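Local structure of putative nucleotide sugar epimerase/ dehydratase (Bordetella bronchiseptica, 2Q1S) at residues T85-D90 and T127-K132; V204-Q209 and Y283-G288; I293-T298 and L310-K315. The protein binds NAD(H) in a Rossmann fold and probably acts as a nucleotide-sugar epimerase or dehydratase in the biosynthesis of lipopolysaccharide O-antigen. One frame throughout, in Å; residues are numbered along the deposited sequence.

Contact 1: residues T85-D90 and T127-K132; sequences TSITDD and TLTTLK. With NAI (1,4-dihydronicotinamide adenine dinucleotide), chain B.
Lys132 reaches from helix 128-137 to the 85-90 loop and makes both polar bonds between the two segments. Its NZ donates to Thr88 O at 2.7 Å, lying in the plane of that carbonyl. The same NZ forms a salt bridge with Asp90 OD1 at 2.6 Å, coming in across the aspartate side chain and meeting the oxygen from above the carboxylate plane. A bend at chi3 (75°) in the otherwise extended lysine chain turns the amine to the two oxygens.

The apolar part lies one helical turn back. Thr88 CG2 rests on the helix backbone, 3.7 Å from Thr129 CA. Ile87 CG2 meets Thr129 CG2 at 3.6 Å, the two side chains crossing almost perpendicularly. The hydroxyl of Thr88 is held by Glu124 and by Ser86 OG.

The remaining bonds go to the cofactor. Ile87 N donates to N1A of the adenine at 3.0 Å, nearly straight at 170°. The adenine N6A donates to Ser86 OG at 2.8 Å, and Thr129 CG2 packs beside N6A.

Ser86 OG thus accepts from the adenine amine and donates to Thr88 OG1, which probably limits its rotation. One amide donor and one hydroxyl acceptor match the N1 and amino edge of adenine, consistent with selection of that base.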
loop_
_atom_site.group_PDB
_atom_site.type_symbol
_atom_site.label_atom_id
_atom_site.label_comp_id
_atom_site.label_asym_id
_atom_site.label_seq_id
_atom_site.Cartn_x
_atom_site.Cartn_y
_atom_site.Cartn_z
ATOM N N THR A 85 -22.267 -1.817 8.435
ATOM C CA THR A 85 -21.517 -0.601 8.447
ATOM C C THR A 85 -20.130 -0.947 7.930
ATOM O O THR A 85 -19.586 -2.024 8.197
ATOM C CB THR A 85 -21.377 -0.065 9.889
ATOM O OG1 THR A 85 -22.679 0.181 10.449
ATOM C CG2 THR A 85 -20.638 1.262 9.887
ATOM N N SER A 86 -19.537 -0.023 7.160
ATOM C CA SER A 86 -18.120 -0.173 6.788
ATOM C C SER A 86 -17.167 -0.128 8.000
ATOM O O SER A 86 -17.344 0.717 8.871
ATOM C CB SER A 86 -17.706 0.923 5.794
ATOM O OG SER A 86 -16.300 0.867 5.562
ATOM N N ILE A 87 -16.173 -0.989 8.008
ATOM C CA ILE A 87 -15.110 -0.932 9.012
ATOM C C ILE A 87 -14.282 0.349 8.952
ATOM O O ILE A 87 -13.531 0.663 9.896
ATOM C CB ILE A 87 -14.234 -2.199 8.996
ATOM C CG1 ILE A 87 -13.433 -2.306 10.278
ATOM C CG2 ILE A 87 -13.241 -2.177 7.828
ATOM C CD1 ILE A 87 -14.285 -2.450 11.587
ATOM N N THR A 88 -14.362 1.084 7.836
ATOM C CA THR A 88 -13.715 2.418 7.789
ATOM C C THR A 88 -14.505 3.544 8.435
ATOM O O THR A 88 -14.052 4.696 8.504
ATOM C CB THR A 88 -13.349 2.828 6.338
ATOM O OG1 THR A 88 -14.572 3.074 5.618
ATOM C CG2 THR A 88 -12.526 1.729 5.699
ATOM N N ASP A 89 -15.711 3.242 8.898
ATOM C CA ASP A 89 -16.536 4.292 9.488
ATOM C C ASP A 89 -15.966 4.834 10.820
ATOM O O ASP A 89 -15.734 4.079 11.763
ATOM C CB ASP A 89 -17.983 3.795 9.669
ATOM C CG ASP A 89 -18.894 4.869 10.227
ATOM O OD1 ASP A 89 -19.256 5.809 9.484
ATOM O OD2 ASP A 89 -19.205 4.812 11.433
ATOM N N ASP A 90 -15.707 6.135 10.893
ATOM C CA ASP A 90 -15.064 6.705 12.087
ATOM C C ASP A 90 -15.867 6.500 13.373
ATOM O O ASP A 90 -15.298 6.129 14.390
ATOM C CB ASP A 90 -14.783 8.195 11.887
ATOM C CG ASP A 90 -13.633 8.436 10.909
ATOM O OD1 ASP A 90 -12.777 7.518 10.764
ATOM O OD2 ASP A 90 -13.604 9.537 10.312
ATOM N N THR A 127 -7.842 -1.488 1.132
ATOM C CA THR A 127 -6.587 -1.033 1.717
ATOM C C THR A 127 -6.888 -0.271 3.002
ATOM O O THR A 127 -6.315 -0.589 4.069
ATOM C CB THR A 127 -5.791 -0.126 0.744
ATOM O OG1 THR A 127 -5.292 -0.926 -0.354
ATOM C CG2 THR A 127 -4.551 0.511 1.412
ATOM N N LEU A 128 -7.764 0.712 2.900
ATOM C CA LEU A 128 -8.007 1.580 4.056
ATOM C C LEU A 128 -8.692 0.827 5.190
ATOM O O LEU A 128 -8.511 1.166 6.356
ATOM C CB LEU A 128 -8.797 2.812 3.606
ATOM C CG LEU A 128 -9.082 3.861 4.656
ATOM C CD1 LEU A 128 -7.780 4.604 5.071
ATOM C CD2 LEU A 128 -10.126 4.823 4.137
ATOM N N THR A 129 -9.445 -0.198 4.811
ATOM C CA THR A 129 -10.114 -1.063 5.811
ATOM C C THR A 129 -9.067 -1.590 6.814
ATOM O O THR A 129 -9.235 -1.457 8.040
ATOM C CB THR A 129 -10.719 -2.270 5.072
ATOM O OG1 THR A 129 -9.757 -2.741 4.102
ATOM C CG2 THR A 129 -12.007 -1.902 4.404
ATOM N N THR A 130 -7.991 -2.193 6.321
ATOM C CA THR A 130 -6.976 -2.773 7.183
ATOM C C THR A 130 -6.293 -1.730 8.061
ATOM O O THR A 130 -6.100 -1.929 9.276
ATOM C CB THR A 130 -5.945 -3.527 6.342
ATOM O OG1 THR A 130 -6.656 -4.445 5.495
ATOM C CG2 THR A 130 -4.966 -4.290 7.241
ATOM N N LEU A 131 -5.895 -0.613 7.446
ATOM C CA LEU A 131 -5.176 0.425 8.187
ATOM C C LEU A 131 -6.057 0.983 9.330
ATOM O O LEU A 131 -5.566 1.109 10.466
ATOM C CB LEU A 131 -4.784 1.554 7.197
ATOM C CG LEU A 131 -3.996 2.645 7.926
ATOM C CD1 LEU A 131 -2.713 2.105 8.552
ATOM C CD2 LEU A 131 -3.708 3.776 6.907
ATOM N N LYS A 132 -7.291 1.366 9.028
ATOM C CA LYS A 132 -8.146 1.984 10.047
ATOM C C LYS A 132 -8.495 0.975 11.149
ATOM O O LYS A 132 -8.556 1.338 12.323
ATOM C CB LYS A 132 -9.381 2.613 9.446
ATOM C CG LYS A 132 -8.991 3.773 8.501
ATOM C CD LYS A 132 -10.199 4.570 8.037
ATOM C CE LYS A 132 -10.790 5.515 9.091
ATOM N NZ LYS A 132 -11.910 6.343 8.570
HETATM P PA NAI B . -16.600 -11.830 -0.109
HETATM O O1A NAI B . -16.690 -10.687 -1.056
HETATM O O2A NAI B . -17.769 -12.841 -0.043
HETATM O O5B NAI B . -16.282 -11.362 1.328
HETATM C C5B NAI B . -15.779 -10.068 1.677
HETATM C C4B NAI B . -16.735 -9.352 2.615
HETATM O O4B NAI B . -16.213 -8.059 2.898
HETATM C C3B NAI B . -18.128 -9.156 1.959
HETATM O O3B NAI B . -19.154 -9.635 2.845
HETATM C C2B NAI B . -18.233 -7.643 1.835
HETATM O O2B NAI B . -19.564 -7.054 1.949
HETATM C C1B NAI B . -17.348 -7.170 2.990
HETATM N N9A NAI B . -16.899 -5.792 2.891
HETATM C C8A NAI B . -16.506 -5.126 1.762
HETATM N N7A NAI B . -16.123 -3.892 2.094
HETATM C C5A NAI B . -16.242 -3.723 3.442
HETATM C C6A NAI B . -16.012 -2.658 4.428
HETATM N N6A NAI B . -15.551 -1.446 4.097
HETATM N N1A NAI B . -16.269 -2.896 5.752
HETATM C C2A NAI B . -16.745 -4.120 6.109
HETATM N N3A NAI B . -16.982 -5.161 5.294
HETATM C C4A NAI B . -16.743 -5.028 3.941
HETATM O O3 NAI B . -15.286 -12.607 -0.585
HETATM P PN NAI B . -14.528 -13.870 0.103
HETATM O O1N NAI B . -14.096 -14.785 -0.930
HETATM O O2N NAI B . -15.376 -14.277 1.281
HETATM O O5D NAI B . -13.225 -13.117 0.749
HETATM C C5D NAI B . -12.946 -13.145 2.160
HETATM C C4D NAI B . -11.470 -12.778 2.335
HETATM O O4D NAI B . -10.680 -13.794 1.765
HETATM C C3D NAI B . -11.074 -11.521 1.559
HETATM O O3D NAI B . -10.187 -10.768 2.395
HETATM C C2D NAI B . -10.392 -12.045 0.332
HETATM O O2D NAI B . -9.444 -11.082 -0.201
HETATM C C1D NAI B . -9.689 -13.266 0.858
HETATM N N1N NAI B . -9.385 -14.247 -0.151
HETATM C C2N NAI B . -10.348 -15.035 -0.732
HETATM C C3N NAI B . -10.013 -15.993 -1.685
HETATM C C7N NAI B . -11.071 -16.866 -2.353
HETATM O O7N NAI B . -10.703 -17.699 -3.164
HETATM N N7N NAI B . -12.360 -16.677 -1.973
HETATM C C4N NAI B . -8.652 -16.210 -2.028
HETATM C C5N NAI B . -7.676 -15.401 -1.377
HETATM C C6N NAI B . -8.072 -14.462 -0.426
#

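Contact 2: residues V204-Q209 and Y283-G288. With NAI (1,4-dihydronicotinamide adenine dinucleotide), chain B.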
loop_
_atom_site.group_PDB
_atom_site.type_symbol
_atom_site.label_atom_id
_atom_site.label_comp_id
_atom_site.label_asym_id
_atom_site.label_seq_id
_atom_site.Cartn_x
_atom_site.Cartn_y
_atom_site.Cartn_z
ATOM N N VAL A 204 -1.703 -12.394 12.451
ATOM C CA VAL A 204 -1.277 -13.600 11.718
ATOM C C VAL A 204 -1.891 -13.454 10.320
ATOM O O VAL A 204 -3.072 -13.187 10.221
ATOM C CB VAL A 204 -1.813 -14.860 12.381
ATOM C CG1 VAL A 204 -1.389 -16.082 11.562
ATOM C CG2 VAL A 204 -1.279 -14.954 13.784
ATOM N N ARG A 205 -1.056 -13.580 9.283
ATOM C CA ARG A 205 -1.517 -13.467 7.906
ATOM C C ARG A 205 -1.790 -14.890 7.440
ATOM O O ARG A 205 -0.923 -15.749 7.547
ATOM C CB ARG A 205 -0.413 -12.818 7.057
ATOM C CG ARG A 205 -0.194 -11.332 7.479
ATOM C CD ARG A 205 1.225 -10.907 7.011
ATOM N NE ARG A 205 2.306 -11.385 7.842
ATOM C CZ ARG A 205 3.507 -11.746 7.386
ATOM N NH1 ARG A 205 3.708 -11.749 6.076
ATOM N NH2 ARG A 205 4.454 -12.136 8.214
ATOM N N ALA A 206 -3.001 -15.103 6.916
ATOM C CA ALA A 206 -3.396 -16.427 6.398
ATOM C C ALA A 206 -3.539 -16.297 4.895
ATOM O O ALA A 206 -4.420 -15.626 4.445
ATOM C CB ALA A 206 -4.750 -16.866 7.033
ATOM N N ARG A 207 -2.632 -16.917 4.127
ATOM C CA ARG A 207 -2.647 -16.825 2.662
ATOM C C ARG A 207 -3.410 -18.022 2.092
ATOM O O ARG A 207 -3.093 -19.159 2.383
ATOM C CB ARG A 207 -1.203 -16.889 2.141
ATOM C CG ARG A 207 -0.415 -15.616 2.416
ATOM C CD ARG A 207 1.020 -15.764 1.894
ATOM N NE ARG A 207 1.782 -14.562 2.214
ATOM C CZ ARG A 207 3.127 -14.537 2.355
ATOM N NH1 ARG A 207 3.863 -15.630 2.163
ATOM N NH2 ARG A 207 3.739 -13.385 2.674
ATOM N N PHE A 208 -4.416 -17.729 1.292
ATOM C CA PHE A 208 -5.094 -18.841 0.645
ATOM C C PHE A 208 -5.529 -18.455 -0.760
ATOM O O PHE A 208 -5.331 -17.328 -1.191
ATOM C CB PHE A 208 -6.200 -19.431 1.546
ATOM C CG PHE A 208 -7.160 -18.406 2.117
ATOM C CD1 PHE A 208 -8.243 -18.021 1.393
ATOM C CD2 PHE A 208 -7.006 -17.923 3.421
ATOM C CE1 PHE A 208 -9.167 -17.104 1.882
ATOM C CE2 PHE A 208 -7.932 -17.004 3.954
ATOM C CZ PHE A 208 -9.047 -16.596 3.160
ATOM N N GLN A 209 -6.022 -19.419 -1.523
ATOM C CA GLN A 209 -6.562 -19.037 -2.824
ATOM C C GLN A 209 -7.466 -20.132 -3.335
ATOM O O GLN A 209 -7.373 -21.263 -2.904
ATOM C CB GLN A 209 -5.451 -18.689 -3.837
ATOM C CG GLN A 209 -4.475 -19.802 -4.144
ATOM N N TYR A 283 0.984 -17.907 7.345
ATOM C CA TYR A 283 0.753 -19.327 7.059
ATOM C C TYR A 283 -0.037 -19.463 5.784
ATOM O O TYR A 283 -1.034 -18.808 5.599
ATOM C CB TYR A 283 -0.050 -20.007 8.172
ATOM C CG TYR A 283 0.626 -19.981 9.514
ATOM C CD1 TYR A 283 0.460 -18.865 10.367
ATOM C CD2 TYR A 283 1.452 -21.024 9.932
ATOM C CE1 TYR A 283 1.117 -18.810 11.602
ATOM C CE2 TYR A 283 2.078 -20.969 11.174
ATOM C CZ TYR A 283 1.920 -19.867 11.988
ATOM O OH TYR A 283 2.552 -19.845 13.223
ATOM N N ASN A 284 0.427 -20.334 4.902
ATOM C CA ASN A 284 -0.409 -20.783 3.779
ATOM C C ASN A 284 -1.496 -21.734 4.290
ATOM O O ASN A 284 -1.191 -22.699 5.012
ATOM C CB ASN A 284 0.407 -21.537 2.724
ATOM C CG ASN A 284 1.486 -20.686 2.081
ATOM O OD1 ASN A 284 1.358 -19.491 1.966
ATOM N ND2 ASN A 284 2.554 -21.334 1.640
ATOM N N ILE A 285 -2.748 -21.449 3.921
ATOM C CA ILE A 285 -3.888 -22.343 4.179
ATOM C C ILE A 285 -4.291 -22.887 2.778
ATOM O O ILE A 285 -4.876 -22.182 1.949
ATOM C CB ILE A 285 -5.060 -21.544 4.876
ATOM C CG1 ILE A 285 -4.567 -20.975 6.227
ATOM C CG2 ILE A 285 -6.306 -22.436 5.071
ATOM C CD1 ILE A 285 -3.911 -21.970 7.173
ATOM N N ALA A 286 -3.860 -24.123 2.509
ATOM C CA ALA A 286 -3.828 -24.660 1.147
ATOM C C ALA A 286 -4.111 -26.149 1.138
ATOM O O ALA A 286 -3.828 -26.835 2.104
ATOM C CB ALA A 286 -2.459 -24.389 0.505
ATOM N N SER A 287 -4.690 -26.628 0.042
ATOM C CA SER A 287 -4.899 -28.068 -0.141
ATOM C C SER A 287 -3.656 -28.846 -0.551
ATOM O O SER A 287 -3.566 -30.042 -0.271
ATOM C CB SER A 287 -5.989 -28.360 -1.180
ATOM O OG SER A 287 -5.562 -27.979 -2.478
ATOM N N GLY A 288 -2.749 -28.202 -1.271
ATOM C CA GLY A 288 -1.558 -28.892 -1.781
ATOM C C GLY A 288 -1.827 -29.768 -2.998
ATOM O O GLY A 288 -0.945 -30.543 -3.427
HETATM P PA NAI B . -16.600 -11.830 -0.109
HETATM O O1A NAI B . -16.690 -10.687 -1.056
HETATM O O2A NAI B . -17.769 -12.841 -0.043
HETATM O O5B NAI B . -16.282 -11.362 1.328
HETATM C C5B NAI B . -15.779 -10.068 1.677
HETATM C C4B NAI B . -16.735 -9.352 2.615
HETATM O O4B NAI B . -16.213 -8.059 2.898
HETATM C C3B NAI B . -18.128 -9.156 1.959
HETATM O O3B NAI B . -19.154 -9.635 2.845
HETATM C C2B NAI B . -18.233 -7.643 1.835
HETATM O O2B NAI B . -19.564 -7.054 1.949
HETATM C C1B NAI B . -17.348 -7.170 2.990
HETATM N N9A NAI B . -16.899 -5.792 2.891
HETATM C C8A NAI B . -16.506 -5.126 1.762
HETATM N N7A NAI B . -16.123 -3.892 2.094
HETATM C C5A NAI B . -16.242 -3.723 3.442
HETATM C C6A NAI B . -16.012 -2.658 4.428
HETATM N N6A NAI B . -15.551 -1.446 4.097
HETATM N N1A NAI B . -16.269 -2.896 5.752
HETATM C C2A NAI B . -16.745 -4.120 6.109
HETATM N N3A NAI B . -16.982 -5.161 5.294
HETATM C C4A NAI B . -16.743 -5.028 3.941
HETATM O O3 NAI B . -15.286 -12.607 -0.585
HETATM P PN NAI B . -14.528 -13.870 0.103
HETATM O O1N NAI B . -14.096 -14.785 -0.930
HETATM O O2N NAI B . -15.376 -14.277 1.281
HETATM O O5D NAI B . -13.225 -13.117 0.749
HETATM C C5D NAI B . -12.946 -13.145 2.160
HETATM C C4D NAI B . -11.470 -12.778 2.335
HETATM O O4D NAI B . -10.680 -13.794 1.765
HETATM C C3D NAI B . -11.074 -11.521 1.559
HETATM O O3D NAI B . -10.187 -10.768 2.395
HETATM C C2D NAI B . -10.392 -12.045 0.332
HETATM O O2D NAI B . -9.444 -11.082 -0.201
HETATM C C1D NAI B . -9.689 -13.266 0.858
HETATM N N1N NAI B . -9.385 -14.247 -0.151
HETATM C C2N NAI B . -10.348 -15.035 -0.732
HETATM C C3N NAI B . -10.013 -15.993 -1.685
HETATM C C7N NAI B . -11.071 -16.866 -2.353
HETATM O O7N NAI B . -10.703 -17.699 -3.164
HETATM N N7N NAI B . -12.360 -16.677 -1.973
HETATM C C4N NAI B . -8.652 -16.210 -2.028
HETATM C C5N NAI B . -7.676 -15.401 -1.377
HETATM C C6N NAI B . -8.072 -14.462 -0.426
HETATM O O HOH W 1 3.282 -18.002 0.621
HETATM O O HOH W 2 -5.038 -21.840 -0.592
#
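Phe208 runs from strand 204-208 past Ile285 to the nicotinamide end of the cofactor. Its CB lies 3.1 Å from Ile285 O and also packs against Ile285 CB. CG stands between the backbone N and the carbonyl carbon (chi1 50°), which carries the ring away from Ile285 and toward the dinucleotide. CD1 then approaches C4N and C5N of the nicotinamide. CE1 comes to 3.5 Å from N1N. CZ, at the tip, lies 3.5 Å from the ribose oxygen O4D. On the protein side Phe208 touches Ser149 and Val266.

Behind this side chain the two strands pair in parallel. Tyr283 N donates to Arg205 O, Arg207 N to Tyr283 O, and Ile285 N to Arg207 O. The last is 2.8 Å long and nearly straight, at 171°. Beyond these bonds water 2 bridges Gln209 N and Ile285 O.

Side chains pack on both faces of the pair. Val204 CG1 sits at the edge of the Tyr283 ring, 3.5 Å from CD1. Ala206 CB faces Ile285 CG1 at 4.2 Å. On the other face the extended Arg207 chain passes Asn284, with CB and CD each 3.7 Å from OD1. Water 1 joins Arg207 NH1 to Asn284 OD1. Asn284 has its strongest polar partner outside the pair, in Ser327. The guanidinium also has salt bridges to Glu189 and Asp170, and Leu174 of the second subunit packs on this arginine.

Strand 203-212 also pairs with strand 145-151, and helix 263-276 covers the Val204, Ala206 and Phe208 side chains. The arrangement is that of parallel strands in the Rossmann-type sheet of an extended short-chain dehydrogenase/reductase, with the nicotinamide lying against Phe208 and Gln209.

Contact 3: residues I293-T298 and L310-K315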
loop_
_atom_site.group_PDB
_atom_site.type_symbol
_atom_site.label_atom_id
_atom_site.label_comp_id
_atom_site.label_asym_id
_atom_site.label_seq_id
_atom_site.Cartn_x
_atom_site.Cartn_y
_atom_site.Cartn_z
ATOM N N ILE A 293 -8.946 -27.002 -14.748
ATOM C CA ILE A 293 -10.308 -26.514 -14.980
ATOM C C ILE A 293 -11.118 -27.557 -15.761
ATOM O O ILE A 293 -12.319 -27.713 -15.523
ATOM C CB ILE A 293 -10.306 -25.126 -15.662
ATOM C CG1 ILE A 293 -9.501 -24.132 -14.813
ATOM C CG2 ILE A 293 -11.728 -24.606 -15.915
ATOM C CD1 ILE A 293 -9.981 -24.029 -13.374
ATOM N N ALA A 294 -10.453 -28.300 -16.649
ATOM C CA ALA A 294 -11.134 -29.376 -17.392
ATOM C C ALA A 294 -11.679 -30.463 -16.455
ATOM O O ALA A 294 -12.808 -30.912 -16.649
ATOM C CB ALA A 294 -10.235 -29.984 -18.459
ATOM N N ASP A 295 -10.887 -30.855 -15.445
ATOM C CA ASP A 295 -11.293 -31.894 -14.492
ATOM C C ASP A 295 -12.357 -31.383 -13.535
ATOM O O ASP A 295 -13.302 -32.102 -13.210
ATOM C CB ASP A 295 -10.097 -32.454 -13.722
ATOM C CG ASP A 295 -9.221 -33.345 -14.582
ATOM O OD1 ASP A 295 -9.647 -33.712 -15.703
ATOM O OD2 ASP A 295 -8.107 -33.689 -14.143
ATOM N N LEU A 296 -12.195 -30.137 -13.093
ATOM C CA LEU A 296 -13.269 -29.459 -12.352
ATOM C C LEU A 296 -14.609 -29.555 -13.103
ATOM O O LEU A 296 -15.613 -30.057 -12.565
ATOM C CB LEU A 296 -12.889 -27.995 -12.056
ATOM C CG LEU A 296 -13.860 -27.189 -11.176
ATOM C CD1 LEU A 296 -13.613 -27.500 -9.699
ATOM C CD2 LEU A 296 -13.716 -25.673 -11.422
ATOM N N ALA A 297 -14.613 -29.118 -14.366
ATOM C CA ALA A 297 -15.827 -29.168 -15.203
ATOM C C ALA A 297 -16.336 -30.596 -15.382
ATOM O O ALA A 297 -17.543 -30.836 -15.305
ATOM C CB ALA A 297 -15.573 -28.507 -16.553
ATOM N N THR A 298 -15.418 -31.536 -15.614
ATOM C CA THR A 298 -15.777 -32.938 -15.791
ATOM C C THR A 298 -16.546 -33.447 -14.565
ATOM O O THR A 298 -17.640 -34.001 -14.705
ATOM C CB THR A 298 -14.522 -33.804 -16.090
ATOM O OG1 THR A 298 -14.027 -33.469 -17.399
ATOM C CG2 THR A 298 -14.875 -35.275 -16.028
ATOM N N LEU A 310 -17.899 -30.893 -23.579
ATOM C CA LEU A 310 -16.789 -30.130 -22.996
ATOM C C LEU A 310 -15.649 -29.976 -24.001
ATOM O O LEU A 310 -15.018 -30.967 -24.375
ATOM C CB LEU A 310 -16.247 -30.818 -21.736
ATOM C CG LEU A 310 -16.627 -30.359 -20.327
ATOM C CD1 LEU A 310 -15.713 -31.056 -19.317
ATOM C CD2 LEU A 310 -16.558 -28.846 -20.182
ATOM N N ASP A 311 -15.382 -28.740 -24.430
ATOM C CA ASP A 311 -14.246 -28.471 -25.319
ATOM C C ASP A 311 -12.906 -28.445 -24.551
ATOM O O ASP A 311 -12.299 -27.377 -24.392
ATOM C CB ASP A 311 -14.460 -27.168 -26.108
ATOM N N ARG A 312 -12.446 -29.619 -24.099
ATOM C CA ARG A 312 -11.209 -29.729 -23.321
ATOM C C ARG A 312 -10.002 -30.140 -24.162
ATOM O O ARG A 312 -10.142 -30.836 -25.171
ATOM C CB ARG A 312 -11.375 -30.643 -22.085
ATOM C CG ARG A 312 -11.459 -32.145 -22.351
ATOM C CD ARG A 312 -11.551 -32.943 -21.047
ATOM N NE ARG A 312 -10.238 -33.331 -20.510
ATOM C CZ ARG A 312 -10.045 -33.952 -19.345
ATOM N NH1 ARG A 312 -11.072 -34.266 -18.565
ATOM N NH2 ARG A 312 -8.814 -34.266 -18.953
ATOM N N LEU A 313 -8.826 -29.691 -23.729
ATOM C CA LEU A 313 -7.566 -29.902 -24.428
ATOM C C LEU A 313 -6.541 -30.478 -23.453
ATOM O O LEU A 313 -6.661 -30.281 -22.237
ATOM C CB LEU A 313 -7.040 -28.577 -24.993
ATOM C CG LEU A 313 -7.685 -27.996 -26.258
ATOM C CD1 LEU A 313 -7.221 -26.540 -26.462
ATOM C CD2 LEU A 313 -7.407 -28.847 -27.482
ATOM N N PRO A 314 -5.520 -31.178 -23.971
ATOM C CA PRO A 314 -4.487 -31.730 -23.099
ATOM C C PRO A 314 -3.612 -30.620 -22.496
ATOM O O PRO A 314 -3.234 -29.666 -23.193
ATOM C CB PRO A 314 -3.661 -32.612 -24.056
ATOM C CG PRO A 314 -3.821 -31.958 -25.379
ATOM C CD PRO A 314 -5.256 -31.479 -25.390
ATOM N N LYS A 315 -3.299 -30.729 -21.209
ATOM C CA LYS A 315 -2.420 -29.756 -20.573
ATOM C C LYS A 315 -0.962 -29.973 -21.018
ATOM O O LYS A 315 -0.462 -31.087 -20.955
ATOM C CB LYS A 315 -2.540 -29.876 -19.054
ATOM C CG LYS A 315 -1.674 -28.914 -18.278
ATOM C CD LYS A 315 -1.766 -29.216 -16.759
ATOM C CE LYS A 315 -0.970 -30.481 -16.392
ATOM N NZ LYS A 315 -1.378 -31.038 -15.077
HETATM O O HOH W 3 -6.473 -35.026 -16.596
#
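Arg312 has CG between its backbone N and carbonyl carbon (chi1 73°), and its chain bends at chi3 (-90°). These two turns lay the arginine over Ala294 and bring NH1 to Asp295 and Thr298. Thr298 OG1 is placed to reach both Arg312 and the turn of helix before it.

Ala294 CB touches Arg312 along much of its length. It lies 3.9 Å from Arg312 CB and sits over one face of the guanidinium, off its centre. Asp295 OD1 forms a salt bridge with Arg312 NH1 at 3.2 Å. The hydrogen bond within it is weak, and the carboxylate and guanidinium planes are 56° apart. Thr298 OG1 lies at the guanidinium edge and accepts a second weak bond from NH1, at 3.3 Å. Water 3 donates to Asp295 OD2 and weakly accepts from Arg312 NH2.

Thr298 OG1 also donates to Ala294 O at 2.9 Å. That carbonyl takes the helical bond from Thr298 N as well, and the two donors come from opposite faces of its plane.

Leu310 fills the apolar side of the contact. Its CD1 lies 3.8 Å from Ala297 CB and 3.5 Å from Thr298 OG1, and CD2 also packs on Ala297. Ala297 also touches Phe238, while Leu296 packs on Leu347.

The contact joins helix 293-304 to the chain that follows it, at the periphery of the protein. The small side chains of Ala294 and Ala297 are consistent with the close approach. Thr298 OG1 gives its proton to Ala294 O and presents oxygen to the arginine. With NH1 shared between two weak bonds, the polar grip is probably soft, and apolar packing by Leu310 and the arginine stem complements it.

In the fold
Contacts 1 and 2 both touch the same NADH, but at different ends. The loop 85-90 meets the adenine, and segment 204-209 meets the nicotinamide. Their centres are 23 Å apart, and their nearest atoms remain about 9 Å apart. Ser68, Asp64, Phe43, Ser149, Tyr181 and Lys185 also hydrogen-bond the cofactor. Both contacts also touch the second subunit. Contact 3 stands apart: its centre is 41 Å from that of contact 1 and 26 Å from that of contact 2. The side chain of Leu310 is about 7 Å from that of Pro249, which binds UDP in another structure of this protein.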